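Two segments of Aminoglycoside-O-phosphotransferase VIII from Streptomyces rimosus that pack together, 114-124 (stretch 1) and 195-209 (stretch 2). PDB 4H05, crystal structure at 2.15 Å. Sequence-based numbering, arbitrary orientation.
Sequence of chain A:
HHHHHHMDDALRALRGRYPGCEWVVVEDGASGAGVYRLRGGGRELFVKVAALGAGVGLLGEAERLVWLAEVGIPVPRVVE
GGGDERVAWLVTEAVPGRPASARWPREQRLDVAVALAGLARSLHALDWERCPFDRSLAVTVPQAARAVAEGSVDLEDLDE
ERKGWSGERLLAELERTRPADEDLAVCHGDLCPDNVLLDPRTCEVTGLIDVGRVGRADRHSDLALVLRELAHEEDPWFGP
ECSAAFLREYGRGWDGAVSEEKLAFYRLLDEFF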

# COMPACT_ATOMS: atom_id res chain seq x y z
N VAL A 114 -9.25 -5.68 -13.86
CA VAL A 114 -8.73 -7.01 -14.14
C VAL A 114 -7.25 -7.09 -13.91
O VAL A 114 -6.77 -8.11 -13.39
CB VAL A 114 -9.08 -7.47 -15.62
CG1 VAL A 114 -8.38 -8.75 -15.97
CG2 VAL A 114 -10.63 -7.69 -15.77
N ALA A 115 -6.52 -6.04 -14.31
CA ALA A 115 -5.06 -6.01 -14.12
C ALA A 115 -4.78 -6.01 -12.61
O ALA A 115 -3.88 -6.71 -12.12
CB ALA A 115 -4.42 -4.80 -14.83
N LEU A 116 -5.62 -5.28 -11.86
CA LEU A 116 -5.46 -5.26 -10.40
C LEU A 116 -5.57 -6.67 -9.83
O LEU A 116 -4.68 -7.14 -9.12
CB LEU A 116 -6.41 -4.31 -9.73
CG LEU A 116 -6.03 -2.82 -9.78
CD1 LEU A 116 -7.18 -2.03 -9.21
CD2 LEU A 116 -4.79 -2.42 -8.99
N ALA A 117 -6.61 -7.37 -10.21
CA ALA A 117 -6.79 -8.75 -9.83
C ALA A 117 -5.60 -9.63 -10.22
O ALA A 117 -5.20 -10.53 -9.46
CB ALA A 117 -8.08 -9.29 -10.45
N GLY A 118 -5.05 -9.41 -11.41
CA GLY A 118 -3.92 -10.19 -11.90
C GLY A 118 -2.68 -9.98 -11.07
O GLY A 118 -1.86 -10.87 -10.86
N LEU A 119 -2.53 -8.77 -10.57
CA LEU A 119 -1.38 -8.43 -9.76
C LEU A 119 -1.56 -9.06 -8.39
O LEU A 119 -0.62 -9.63 -7.84
CB LEU A 119 -1.26 -6.90 -9.67
CG LEU A 119 -0.19 -6.49 -8.66
CD1 LEU A 119 1.17 -6.89 -9.21
CD2 LEU A 119 -0.26 -5.02 -8.35
N ALA A 120 -2.78 -8.97 -7.86
CA ALA A 120 -3.20 -9.69 -6.61
C ALA A 120 -2.89 -11.20 -6.66
O ALA A 120 -2.30 -11.76 -5.76
CB ALA A 120 -4.68 -9.39 -6.29
N ARG A 121 -3.11 -11.80 -7.82
CA ARG A 121 -2.96 -13.22 -8.05
C ARG A 121 -1.48 -13.61 -8.14
O ARG A 121 -1.05 -14.65 -7.67
CB ARG A 121 -3.85 -13.45 -9.27
CG ARG A 121 -3.87 -14.65 -10.23
CD ARG A 121 -5.28 -14.61 -10.91
NE ARG A 121 -5.44 -14.87 -12.34
CZ ARG A 121 -5.05 -15.98 -12.98
NH1 ARG A 121 -4.34 -16.93 -12.39
NH2 ARG A 121 -5.31 -16.09 -14.26
N SER A 122 -0.66 -12.72 -8.65
CA SER A 122 0.70 -13.00 -8.80
C SER A 122 1.40 -12.85 -7.45
O SER A 122 2.32 -13.57 -7.11
CB SER A 122 1.30 -12.01 -9.82
OG SER A 122 0.72 -12.15 -11.11
N LEU A 123 1.00 -11.85 -6.70
CA LEU A 123 1.49 -11.66 -5.33
C LEU A 123 1.06 -12.91 -4.53
O LEU A 123 1.87 -13.61 -3.89
CB LEU A 123 0.82 -10.41 -4.78
CG LEU A 123 1.42 -9.26 -4.01
CD1 LEU A 123 2.87 -8.94 -4.37
CD2 LEU A 123 0.44 -8.07 -4.15
N HIS A 124 -0.22 -13.27 -4.61
CA HIS A 124 -0.70 -14.40 -3.79
C HIS A 124 -0.28 -15.73 -4.29
O HIS A 124 -0.56 -16.66 -3.63
CB HIS A 124 -2.19 -14.36 -3.48
CG HIS A 124 -2.65 -13.03 -2.91
ND1 HIS A 124 -3.93 -12.64 -2.93
CD2 HIS A 124 -1.93 -12.00 -2.38
CE1 HIS A 124 -4.03 -11.40 -2.41
NE2 HIS A 124 -2.82 -11.00 -2.06
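Stretch 2 195-209: NVLLDPRTCEVTGLI

Stretch 2 folds as a β-hairpin laid against one side of the helix 114-124. Its strands, 196-198 and 205-208, are tied together by backbone hydrogen bonds such as Leu-197 N to Gly-207 O (3.1 Å) and Thr-206 N to Leu-197 O (2.9 Å). Between them the chain turns through a loop in which Asp-199 OD2 accepts from Arg-201 N at 2.7 Å and from Thr-202 N at 2.8 Å. Strand 205-208 runs at 54° to the helix, its axis coming within 9.9 Å; strand 196-198 runs at 122°, approaching to 10.2 Å. No hydrogen bond joins helix to hairpin; the side chains that meet across it are apolar.

The helix offers Ala-115, Leu-119 and Leu-123, spaced four residues apart, and Leu-119 is covered most. With chi1 t and chi2 p, it reaches both strands: its CD2 lies 3.8 Å from Val-196 CG1, and its CB 4.1 Å from Val-205 CG2. Leu-208 is its other neighbour, but the 2.9 Å modelled between Leu-119 CD2 and Leu-208 CD2 is too short to be read as real packing detail.

Ala-115 is the small residue where the backbones draw near: its CA is 6.5 Å from the CA of Val-205. Its CB meets Cys-203 O at 3.2 Å, Leu-198 CD1 at 3.7 Å and Val-205 CG2 at 4.1 Å, so a single methyl touches both strands and the loop.

Leu-208 is the most covered residue of the hairpin, and Leu-208 CD1 also lies 4.3 Å from Leu-123 CD2. Leu-116 points its CA-to-CB bond sideways, yet its CD2 comes to 3.6 Å from Val-196 CG2. In strand 196-198 alternation turns Val-196 and Leu-198 toward the helix and Leu-197 away; in 205-208 Val-205 and Leu-208 point toward it three residues apart, with Thr-206 between them departing from extended geometry.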

# COMPACT_ATOMS: atom_id res chain seq x y z
N ASN A 195 -1.57 2.61 -5.12
CA ASN A 195 -0.26 2.01 -5.05
C ASN A 195 0.09 1.08 -6.20
O ASN A 195 1.07 0.27 -6.14
CB ASN A 195 -0.31 1.26 -3.71
CG ASN A 195 -0.30 2.22 -2.59
OD1 ASN A 195 0.25 3.29 -2.80
ND2 ASN A 195 -0.88 1.88 -1.41
N VAL A 196 -0.74 1.14 -7.25
CA VAL A 196 -0.54 0.34 -8.47
C VAL A 196 -0.57 1.25 -9.70
O VAL A 196 -1.50 2.05 -9.91
CB VAL A 196 -1.61 -0.73 -8.63
CG1 VAL A 196 -1.30 -1.65 -9.81
CG2 VAL A 196 -1.74 -1.56 -7.37
N LEU A 197 0.51 1.17 -10.45
CA LEU A 197 0.62 1.99 -11.61
C LEU A 197 0.58 1.05 -12.81
O LEU A 197 0.93 -0.13 -12.72
CB LEU A 197 1.93 2.77 -11.57
CG LEU A 197 1.95 4.07 -10.75
CD1 LEU A 197 2.75 3.80 -9.54
CD2 LEU A 197 2.56 5.28 -11.41
N LEU A 198 0.11 1.58 -13.91
CA LEU A 198 -0.05 0.79 -15.07
C LEU A 198 0.18 1.53 -16.40
O LEU A 198 0.14 2.77 -16.51
CB LEU A 198 -1.41 0.09 -15.05
CG LEU A 198 -2.58 -0.02 -14.10
CD1 LEU A 198 -3.02 -1.48 -13.98
CD2 LEU A 198 -2.48 0.75 -12.78
N ASP A 199 0.45 0.76 -17.43
CA ASP A 199 0.79 1.39 -18.71
C ASP A 199 -0.51 2.04 -19.25
O ASP A 199 -1.54 1.37 -19.25
CB ASP A 199 1.34 0.29 -19.64
CG ASP A 199 1.59 0.78 -21.05
OD1 ASP A 199 2.74 0.95 -21.39
OD2 ASP A 199 0.63 1.02 -21.76
N PRO A 200 -0.50 3.31 -19.66
CA PRO A 200 -1.79 3.91 -20.11
C PRO A 200 -2.38 3.28 -21.39
O PRO A 200 -3.59 3.35 -21.61
CB PRO A 200 -1.50 5.41 -20.32
CG PRO A 200 -0.10 5.62 -19.83
CD PRO A 200 0.56 4.31 -19.44
N ARG A 201 -1.56 2.58 -22.15
CA ARG A 201 -2.04 1.93 -23.36
C ARG A 201 -2.49 0.54 -23.12
O ARG A 201 -3.53 0.18 -23.60
CB ARG A 201 -0.92 1.96 -24.38
CG ARG A 201 -1.31 1.58 -25.79
CD ARG A 201 -0.03 1.33 -26.61
NE ARG A 201 -0.26 0.07 -27.24
CZ ARG A 201 0.54 -1.00 -27.24
NH1 ARG A 201 1.76 -0.98 -26.74
NH2 ARG A 201 0.10 -2.10 -27.86
N THR A 202 -1.76 -0.29 -22.38
CA THR A 202 -2.16 -1.71 -22.36
C THR A 202 -2.86 -2.08 -21.05
O THR A 202 -3.36 -3.18 -20.91
CB THR A 202 -0.92 -2.62 -22.48
OG1 THR A 202 -0.02 -2.33 -21.39
CG2 THR A 202 -0.21 -2.36 -23.83
N CYS A 203 -2.85 -1.17 -20.07
CA CYS A 203 -3.19 -1.56 -18.67
C CYS A 203 -2.27 -2.67 -18.07
O CYS A 203 -2.63 -3.30 -17.06
CB CYS A 203 -4.68 -1.96 -18.54
SG CYS A 203 -5.80 -0.64 -19.10
N GLU A 204 -1.07 -2.92 -18.65
CA GLU A 204 -0.19 -3.82 -17.95
C GLU A 204 0.17 -3.09 -16.67
O GLU A 204 0.36 -1.89 -16.69
CB GLU A 204 1.07 -4.11 -18.70
CG GLU A 204 2.02 -5.14 -18.08
CD GLU A 204 3.09 -5.57 -19.07
OE1 GLU A 204 3.12 -5.14 -20.23
OE2 GLU A 204 3.94 -6.37 -18.73
N VAL A 205 0.27 -3.81 -15.57
CA VAL A 205 0.82 -3.24 -14.39
C VAL A 205 2.31 -2.95 -14.58
O VAL A 205 3.03 -3.83 -14.95
CB VAL A 205 0.70 -4.23 -13.25
CG1 VAL A 205 1.54 -3.73 -12.05
CG2 VAL A 205 -0.77 -4.44 -12.91
N THR A 206 2.76 -1.73 -14.32
CA THR A 206 4.16 -1.38 -14.48
C THR A 206 4.89 -1.36 -13.16
O THR A 206 6.07 -1.49 -13.17
CB THR A 206 4.33 -0.02 -15.13
OG1 THR A 206 3.45 0.89 -14.50
CG2 THR A 206 4.01 -0.09 -16.70
N GLY A 207 4.22 -1.20 -12.02
CA GLY A 207 4.97 -1.14 -10.75
C GLY A 207 4.02 -1.14 -9.56
O GLY A 207 2.92 -0.61 -9.62
N LEU A 208 4.44 -1.73 -8.46
CA LEU A 208 3.73 -1.53 -7.21
C LEU A 208 4.52 -0.67 -6.35
O LEU A 208 5.75 -0.94 -6.20
CB LEU A 208 3.68 -2.75 -6.40
CG LEU A 208 2.94 -3.90 -6.79
CD1 LEU A 208 2.80 -4.80 -5.53
CD2 LEU A 208 1.66 -3.23 -7.23
N ILE A 209 3.85 0.26 -5.67
CA ILE A 209 4.56 1.17 -4.72
C ILE A 209 4.02 1.04 -3.31
O ILE A 209 3.03 0.32 -3.08
CB ILE A 209 4.60 2.64 -5.21
CG1 ILE A 209 3.25 3.25 -5.41
CG2 ILE A 209 5.33 2.74 -6.57
CD1 ILE A 209 3.27 4.81 -5.62